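PDB 4F0L: amidohydrolase from Brucella melitensis biovar Abortus, which is a metal-dependent hydrolase of the amidohydrolase family, probably a deaminase related to formimidoylglutamate deiminases. Local coordinates for the interface of chains A and B. Coordinates in Å, arbitrary orientation; residue numbers count along the deposited sequence, not the author numbering. Chains: chain A/B, Amidohydrolase.

The interface of chains A and B. Residues chain A 77-78, 87, 305-308; chain B 345, 348, 353-354.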
# COMPACT_ATOMS: atom_id res chain seq x y z
N ALA A 77 6.86 14.16 -6.98
CA ALA A 77 7.96 14.47 -6.03
C ALA A 77 8.82 13.26 -5.66
O ALA A 77 9.40 13.22 -4.55
CB ALA A 77 7.37 15.09 -4.75
N GLU A 78 8.95 12.29 -6.57
CA GLU A 78 9.66 11.03 -6.27
C GLU A 78 10.99 10.89 -7.01
O GLU A 78 11.46 9.77 -7.27
CB GLU A 78 8.77 9.82 -6.53
CG GLU A 78 7.35 9.94 -5.96
CD GLU A 78 7.27 10.25 -4.45
OE1 GLU A 78 8.14 9.77 -3.69
OE2 GLU A 78 6.32 10.95 -4.04
N PHE A 87 14.57 16.49 1.20
CA PHE A 87 13.23 17.10 1.16
C PHE A 87 13.09 18.26 0.19
O PHE A 87 11.98 18.78 -0.00
CB PHE A 87 12.79 17.55 2.55
CG PHE A 87 12.74 16.43 3.53
CD1 PHE A 87 11.60 15.68 3.66
CD2 PHE A 87 13.86 16.10 4.28
CE1 PHE A 87 11.56 14.61 4.54
CE2 PHE A 87 13.82 15.03 5.16
CZ PHE A 87 12.66 14.28 5.28
N ALA A 305 4.61 8.34 5.71
CA ALA A 305 5.57 7.43 5.12
C ALA A 305 6.26 8.07 3.90
O ALA A 305 7.49 8.03 3.78
CB ALA A 305 4.84 6.15 4.71
N ASN A 306 5.48 8.69 3.01
CA ASN A 306 6.03 9.33 1.81
C ASN A 306 7.03 10.45 2.19
O ASN A 306 7.98 10.71 1.47
CB ASN A 306 4.88 9.85 0.94
CG ASN A 306 5.33 10.59 -0.30
OD1 ASN A 306 5.70 11.75 -0.22
ND2 ASN A 306 5.32 9.93 -1.45
N LEU A 307 6.78 11.10 3.32
CA LEU A 307 7.66 12.17 3.78
C LEU A 307 8.77 11.70 4.77
O LEU A 307 9.62 12.49 5.16
CB LEU A 307 6.82 13.29 4.42
CG LEU A 307 5.83 14.00 3.48
CD1 LEU A 307 5.07 15.09 4.23
CD2 LEU A 307 6.57 14.53 2.24
N GLY A 308 8.79 10.42 5.12
CA GLY A 308 9.75 9.92 6.13
C GLY A 308 9.59 10.57 7.51
O GLY A 308 10.59 10.76 8.25
N TYR B 345 9.21 3.03 1.31
CA TYR B 345 8.65 3.72 2.44
C TYR B 345 9.24 3.18 3.74
O TYR B 345 9.39 3.93 4.70
CB TYR B 345 7.10 3.68 2.48
CG TYR B 345 6.38 4.59 1.47
CD1 TYR B 345 7.08 5.47 0.63
CD2 TYR B 345 5.01 4.59 1.40
CE1 TYR B 345 6.41 6.30 -0.26
CE2 TYR B 345 4.33 5.41 0.50
CZ TYR B 345 5.03 6.30 -0.30
OH TYR B 345 4.34 7.11 -1.17
N ARG B 348 12.19 5.25 4.05
CA ARG B 348 11.92 6.64 4.39
C ARG B 348 11.65 6.82 5.89
O ARG B 348 12.13 7.79 6.51
CB ARG B 348 10.73 7.20 3.58
CG ARG B 348 11.02 7.29 2.10
CD ARG B 348 10.08 8.16 1.30
NE ARG B 348 10.43 8.02 -0.11
CZ ARG B 348 9.75 8.51 -1.14
NH1 ARG B 348 8.67 9.26 -0.93
NH2 ARG B 348 10.18 8.28 -2.38
N ALA B 353 13.96 10.31 5.65
CA ALA B 353 14.45 10.92 4.38
C ALA B 353 13.49 10.53 3.25
O ALA B 353 12.64 9.66 3.43
CB ALA B 353 15.88 10.45 4.06
N ARG B 354 13.61 11.21 2.11
CA ARG B 354 12.83 10.84 0.94
C ARG B 354 13.74 10.39 -0.20
O ARG B 354 14.92 10.74 -0.25
CB ARG B 354 11.98 12.02 0.47
CG ARG B 354 11.11 12.62 1.55
CD ARG B 354 10.16 13.66 0.99
NE ARG B 354 9.11 13.09 0.17
CZ ARG B 354 8.99 13.19 -1.16
NH1 ARG B 354 9.87 13.86 -1.89
NH2 ARG B 354 7.95 12.62 -1.77
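The end of helix 301-306 of chain A packs against helix 336-351 and the following loop of chain B, in a two-fold interface between two amidohydrolase-family subunits that may be the biological dimer. A:Asn306 meets B:Arg354, B:Arg348 and B:Tyr345. B:Arg354 grips it side-on. B:Arg354 NE donates to the backbone O of A:Asn306 at 2.9 Å, and B:Arg354 NH2 donates to the side-chain A:Asn306 OD1 at 2.9 Å, both tilted from the carbonyl planes. The B:Arg354 chain bends at chi3 (69°), and NH1 reaches A:Ala77 O at 2.8 Å, close to the guanidinium plane. B:Arg354 NH2 also forms a longer salt bridge, 3.3 Å, to the carboxylate A:Glu78 OE2.

B:Arg348 stays extended from CG to NE and meets A:Glu78 end-on. B:Arg348 NH1 and NH2 each donate to A:Glu78 OE1 at 2.8 Å, NH1 on the syn lone pair and NH2 nearly along the C-O axis. The carboxylate and guanidinium are nearly coplanar, 9° apart. NH1 also donates to A:Asn306 O, which thus accepts from both arginines. The A:Glu78 carboxylate, paired with both arginines, probably offsets the closeness of their two positive charges.

The amide ND2 of A:Asn306 donates to the phenol OH of B:Tyr345 at 3.0 Å and to A:Glu78 OE2 within its own chain. Both bonds are nearly straight and lie in the amide plane, fixing its rotation. The A:Ala305–A:Asn306 backbone lies over one face of the tyrosine ring. The ring of A:Phe87 touches the aliphatic part of B:Arg354, with A:Phe87 CE1 3.6 Å from B:Arg354 CG. A:Leu307 CD2 also packs beside this chain.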